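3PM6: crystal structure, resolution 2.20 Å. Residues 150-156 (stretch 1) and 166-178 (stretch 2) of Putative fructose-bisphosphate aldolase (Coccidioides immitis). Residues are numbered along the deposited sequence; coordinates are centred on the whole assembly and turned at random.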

ATOM      1  N   GLU A 150      20.511   6.969 -17.741  1.00 16.12           N
ATOM      2  CA  GLU A 150      21.357   5.832 -18.134  1.00 16.20           C
ATOM      3  C   GLU A 150      22.158   6.112 -19.405  1.00 16.71           C
ATOM      4  O   GLU A 150      21.637   6.002 -20.534  1.00 16.75           O
ATOM      5  CB  GLU A 150      20.500   4.591 -18.347  1.00 15.68           C
ATOM      6  CG  GLU A 150      21.291   3.323 -18.646  1.00 15.64           C
ATOM      7  CD  GLU A 150      20.389   2.078 -18.597  1.00 16.59           C
ATOM      8  OE1 GLU A 150      19.603   1.934 -17.648  1.00 15.79           O
ATOM      9  OE2 GLU A 150      20.492   1.236 -19.490  1.00 14.92           O
ATOM     10  N   PRO A 151      23.447   6.426 -19.248  1.00 17.73           N
ATOM     11  CA  PRO A 151      24.272   6.758 -20.423  1.00 17.91           C
ATOM     12  C   PRO A 151      24.761   5.484 -21.076  1.00 17.76           C
ATOM     13  O   PRO A 151      25.973   5.256 -21.176  1.00 18.13           O
ATOM     14  CB  PRO A 151      25.447   7.519 -19.813  1.00 17.84           C
ATOM     15  CG  PRO A 151      25.552   7.016 -18.423  1.00 17.44           C
ATOM     16  CD  PRO A 151      24.227   6.439 -18.005  1.00 17.54           C
ATOM     17  N   GLY A 152      23.828   4.656 -21.526  1.00 17.55           N
ATOM     18  CA  GLY A 152      24.204   3.394 -22.183  1.00 17.35           C
ATOM     19  C   GLY A 152      22.954   2.568 -22.267  1.00 16.71           C
ATOM     20  O   GLY A 152      21.867   3.135 -22.193  1.00 17.25           O
ATOM     21  N   ARG A 153      23.095   1.257 -22.439  1.00 15.35           N
ATOM     22  CA  ARG A 153      21.949   0.343 -22.431  1.00 14.41           C
ATOM     23  C   ARG A 153      22.284  -0.972 -21.723  1.00 14.36           C
ATOM     24  O   ARG A 153      22.982  -1.829 -22.278  1.00 13.36           O
ATOM     25  CB  ARG A 153      21.454   0.040 -23.846  1.00 13.68           C
ATOM     26  CG  ARG A 153      20.064  -0.627 -23.852  1.00 12.63           C
ATOM     27  CD  ARG A 153      19.647  -0.941 -25.288  1.00 15.66           C
ATOM     28  NE  ARG A 153      19.528   0.321 -26.020  1.00 16.57           N
ATOM     29  CZ  ARG A 153      19.944   0.520 -27.268  1.00 18.85           C
ATOM     30  NH1 ARG A 153      20.528  -0.467 -27.964  1.00 17.09           N
ATOM     31  NH2 ARG A 153      19.762   1.716 -27.825  1.00 18.14           N
ATOM     32  N   ILE A 154      21.783  -1.087 -20.493  1.00 14.18           N
ATOM     33  CA  ILE A 154      21.751  -2.325 -19.752  1.00 14.13           C
ATOM     34  C   ILE A 154      20.735  -3.254 -20.408  1.00 14.88           C
ATOM     35  O   ILE A 154      19.602  -2.847 -20.751  1.00 15.45           O
ATOM     36  CB  ILE A 154      21.448  -2.060 -18.224  1.00 14.08           C
ATOM     37  CG1 ILE A 154      22.531  -1.148 -17.628  1.00 13.39           C
ATOM     38  CG2 ILE A 154      21.426  -3.376 -17.444  1.00 13.77           C
ATOM     39  CD1 ILE A 154      22.164  -0.506 -16.278  1.00 13.50           C
ATOM     40  N   GLU A 155      21.138  -4.501 -20.619  1.00 15.05           N
ATOM     41  CA  GLU A 155      20.254  -5.481 -21.227  1.00 15.53           C
ATOM     42  C   GLU A 155      19.404  -6.196 -20.198  1.00 15.47           C
ATOM     43  O   GLU A 155      19.748  -6.265 -19.024  1.00 14.05           O
ATOM     44  CB  GLU A 155      21.078  -6.505 -22.010  1.00 16.17           C
ATOM     45  CG  GLU A 155      21.772  -5.892 -23.226  1.00 17.44           C
ATOM     46  CD  GLU A 155      22.509  -6.928 -24.059  1.00 21.26           C
ATOM     47  OE1 GLU A 155      23.724  -7.104 -23.829  1.00 21.76           O
ATOM     48  OE2 GLU A 155      21.870  -7.561 -24.935  1.00 20.20           O
ATOM     49  N   GLY A 156      18.299  -6.759 -20.645  1.00 16.50           N
ATOM     50  CA  GLY A 156      17.492  -7.627 -19.766  1.00 17.29           C
ATOM     51  C   GLY A 156      16.194  -6.956 -19.330  1.00 18.16           C
ATOM     52  O   GLY A 156      15.967  -5.769 -19.570  1.00 15.67           O
ATOM     53  N   ASP A 166      15.918  -7.608 -29.180  1.00 27.29           N
ATOM     54  CA  ASP A 166      16.076  -6.892 -30.451  1.00 29.43           C
ATOM     55  C   ASP A 166      16.825  -5.578 -30.213  1.00 28.70           C
ATOM     56  O   ASP A 166      16.916  -4.759 -31.113  1.00 28.59           O
ATOM     57  CB  ASP A 166      14.710  -6.635 -31.151  1.00 30.30           C
ATOM     58  CG  ASP A 166      14.079  -7.922 -31.763  1.00 34.39           C
ATOM     59  OD1 ASP A 166      14.819  -8.880 -32.121  1.00 35.38           O
ATOM     60  OD2 ASP A 166      12.823  -7.956 -31.901  1.00 37.25           O
ATOM     61  N   LEU A 167      17.349  -5.381 -28.999  1.00 27.14           N
ATOM     62  CA  LEU A 167      18.270  -4.249 -28.746  1.00 26.92           C
ATOM     63  C   LEU A 167      19.613  -4.770 -28.278  1.00 26.85           C
ATOM     64  O   LEU A 167      19.675  -5.733 -27.486  1.00 27.44           O
ATOM     65  CB  LEU A 167      17.713  -3.245 -27.704  1.00 25.06           C
ATOM     66  CG  LEU A 167      16.419  -2.481 -28.009  1.00 24.72           C
ATOM     67  CD1 LEU A 167      16.019  -1.616 -26.832  1.00 23.02           C
ATOM     68  CD2 LEU A 167      16.525  -1.630 -29.294  1.00 24.72           C
ATOM     69  N   GLU A 168      20.677  -4.126 -28.746  1.00 26.38           N
ATOM     70  CA  GLU A 168      22.051  -4.495 -28.346  1.00 26.78           C
ATOM     71  C   GLU A 168      22.431  -3.798 -27.034  1.00 24.93           C
ATOM     72  O   GLU A 168      21.935  -2.712 -26.715  1.00 24.83           O
ATOM     73  CB  GLU A 168      23.070  -4.079 -29.423  1.00 27.60           C
ATOM     74  CG  GLU A 168      23.045  -4.898 -30.721  1.00 32.58           C
ATOM     75  CD  GLU A 168      23.985  -4.310 -31.787  1.00 37.27           C
ATOM     76  OE1 GLU A 168      24.951  -3.597 -31.409  1.00 36.39           O
ATOM     77  OE2 GLU A 168      23.746  -4.547 -33.001  1.00 40.84           O
ATOM     78  N   GLY A 169      23.304  -4.436 -26.279  1.00 23.97           N
ATOM     79  CA  GLY A 169      23.942  -3.811 -25.138  1.00 22.88           C
ATOM     80  C   GLY A 169      24.799  -2.663 -25.610  1.00 22.44           C
ATOM     81  O   GLY A 169      25.422  -2.751 -26.679  1.00 22.28           O
ATOM     82  N   VAL A 170      24.755  -1.569 -24.856  1.00 21.77           N
ATOM     83  CA  VAL A 170      25.666  -0.424 -25.052  1.00 22.09           C
ATOM     84  C   VAL A 170      26.344  -0.108 -23.709  1.00 21.91           C
ATOM     85  O   VAL A 170      25.706   0.403 -22.759  1.00 20.66           O
ATOM     86  CB  VAL A 170      24.978   0.865 -25.625  1.00 22.10           C
ATOM     87  CG1 VAL A 170      26.013   2.012 -25.833  1.00 21.36           C
ATOM     88  CG2 VAL A 170      24.246   0.595 -26.940  1.00 23.35           C
ATOM     89  N   LEU A 171      27.642  -0.421 -23.658  1.00 22.01           N
ATOM     90  CA  LEU A 171      28.532  -0.078 -22.555  1.00 22.30           C
ATOM     91  C   LEU A 171      28.828   1.404 -22.415  1.00 22.34           C
ATOM     92  O   LEU A 171      29.035   2.119 -23.399  1.00 22.40           O
ATOM     93  CB  LEU A 171      29.852  -0.862 -22.678  1.00 23.13           C
ATOM     94  CG  LEU A 171      29.731  -2.390 -22.615  1.00 25.58           C
ATOM     95  CD1 LEU A 171      31.127  -3.060 -22.748  1.00 27.70           C
ATOM     96  CD2 LEU A 171      29.013  -2.851 -21.317  1.00 26.74           C
ATOM     97  N   THR A 172      28.902   1.871 -21.178  1.00 22.33           N
ATOM     98  CA  THR A 172      29.054   3.305 -20.944  1.00 22.29           C
ATOM     99  C   THR A 172      30.512   3.739 -21.028  1.00 22.80           C
ATOM    100  O   THR A 172      31.368   3.118 -20.420  1.00 22.30           O
ATOM    101  CB  THR A 172      28.501   3.689 -19.557  1.00 22.13           C
ATOM    102  OG1 THR A 172      27.084   3.438 -19.514  1.00 22.06           O
ATOM    103  CG2 THR A 172      28.759   5.129 -19.281  1.00 20.54           C
ATOM    104  N   THR A 173      30.779   4.820 -21.769  1.00 23.58           N
ATOM    105  CA  THR A 173      32.105   5.417 -21.814  1.00 24.59           C
ATOM    106  C   THR A 173      32.119   6.677 -20.973  1.00 25.13           C
ATOM    107  O   THR A 173      31.061   7.250 -20.698  1.00 25.39           O
ATOM    108  CB  THR A 173      32.521   5.781 -23.270  1.00 25.30           C
ATOM    109  OG1 THR A 173      31.565   6.703 -23.834  1.00 24.79           O
ATOM    110  CG2 THR A 173      32.593   4.506 -24.138  1.00 25.08           C
ATOM    111  N   PRO A 174      33.323   7.127 -20.555  1.00 26.40           N
ATOM    112  CA  PRO A 174      33.424   8.449 -19.940  1.00 26.69           C
ATOM    113  C   PRO A 174      32.848   9.543 -20.831  1.00 26.51           C
ATOM    114  O   PRO A 174      32.243  10.473 -20.320  1.00 25.50           O
ATOM    115  CB  PRO A 174      34.949   8.654 -19.772  1.00 27.27           C
ATOM    116  CG  PRO A 174      35.471   7.299 -19.636  1.00 27.45           C
ATOM    117  CD  PRO A 174      34.619   6.418 -20.528  1.00 26.55           C
ATOM    118  N   GLU A 175      33.024   9.432 -22.147  1.00 27.29           N
ATOM    119  CA  GLU A 175      32.562  10.511 -23.020  1.00 28.15           C
ATOM    120  C   GLU A 175      31.022  10.591 -23.054  1.00 27.59           C
ATOM    121  O   GLU A 175      30.463  11.688 -22.913  1.00 27.33           O
ATOM    122  CB  GLU A 175      33.196  10.453 -24.426  1.00 29.11           C
ATOM    123  N   GLU A 176      30.335   9.451 -23.182  1.00 27.29           N
ATOM    124  CA  GLU A 176      28.855   9.483 -23.163  1.00 26.83           C
ATOM    125  C   GLU A 176      28.397   9.966 -21.776  1.00 26.55           C
ATOM    126  O   GLU A 176      27.454  10.748 -21.680  1.00 26.53           O
ATOM    127  CB  GLU A 176      28.184   8.158 -23.612  1.00 26.82           C
ATOM    128  CG  GLU A 176      26.601   8.130 -23.503  1.00 25.69           C
ATOM    129  CD  GLU A 176      25.926   6.916 -24.153  1.00 25.34           C
ATOM    130  OE1 GLU A 176      26.633   6.018 -24.651  1.00 27.25           O
ATOM    131  OE2 GLU A 176      24.670   6.859 -24.190  1.00 23.93           O
ATOM    132  N   SER A 177      29.121   9.576 -20.724  1.00 27.06           N
ATOM    133  CA  SER A 177      28.828  10.043 -19.354  1.00 26.80           C
ATOM    134  C   SER A 177      28.875  11.561 -19.237  1.00 27.40           C
ATOM    135  O   SER A 177      27.926  12.180 -18.729  1.00 26.45           O
ATOM    136  CB  SER A 177      29.792   9.424 -18.353  1.00 27.18           C
ATOM    137  OG  SER A 177      29.650   8.020 -18.313  1.00 28.59           O
ATOM    138  N   GLU A 178      29.981  12.144 -19.707  1.00 28.39           N
ATOM    139  CA  GLU A 178      30.148  13.604 -19.838  1.00 29.51           C
ATOM    140  C   GLU A 178      29.009  14.247 -20.613  1.00 28.26           C
ATOM    141  O   GLU A 178      28.455  15.238 -20.153  1.00 28.10           O
ATOM    142  CB  GLU A 178      31.488  13.937 -20.531  1.00 30.71           C
ATOM    143  CG  GLU A 178      32.710  13.959 -19.598  1.00 36.52           C
ATOM    144  CD  GLU A 178      34.036  13.756 -20.337  1.00 43.42           C
ATOM    145  OE1 GLU A 178      34.099  14.115 -21.546  1.00 45.32           O
ATOM    146  OE2 GLU A 178      35.007  13.225 -19.718  1.00 43.47           O
TER
HETATM  147  O   HOH W   1      19.367  -7.187 -25.276  1.00 19.64           O

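What pins the two backbones together? Arg153 and Val170 form a single antiparallel bridge: Arg153 N donates to Val170 O at 2.8 Å, and Val170 N returns a bond to Arg153 O at 3.1 Å. Both are nearly straight, so the main chains lie squarely opposite each other here. Gly152 CA comes 3.4 Å from Val170 O; a CB at that position would clash with this oxygen and with Thr172 OG1, so glycine suits the tight approach.

How does Arg153 use its long side chain? Its CB points toward the second stretch, and chi1 and chi2, both t, extend the chain past Leu167, whose CB lies 3.9 Å from Arg153 CD. An m turn at chi3 then helps set the guanidinium between Leu167 CD1 over one face and Val170 CG2 over the opposite face. The apolar groups cover the flat faces and leave the edge free for polar bonding: Arg153 NH1 donates to Glu168 O at 2.9 Å, while NE and NH2 bond elsewhere in the structure.

What surrounds Pro151? The residue is buried, as are Thr172 and Glu176 beside it, and its ring packs against their apolar parts, with CG 3.8 Å from Thr172 CG2 and CB 3.9 Å from Glu176 CG. Thr172, at chi1 m, presents both a methyl for the ring and a hydroxyl for the backbone, OG1 donating to Pro151 O at 2.7 Å. Glu176 reaches in from the helix with chi1 and chi2 both t, while Thr173, chi1 p, caps that helix by accepting from Glu176 N at OG1, 3.1 Å away.

How does Glu155 join in? Its CB points sideways, but the side chain's end comes nearer, placing CD 3.4 Å from Gly169 N. A CB on Gly169 would clash with Glu155 OE1. Water 1 links Glu155 OE2, at 2.6 Å from its oxygen, to Leu167 O, at 2.7 Å.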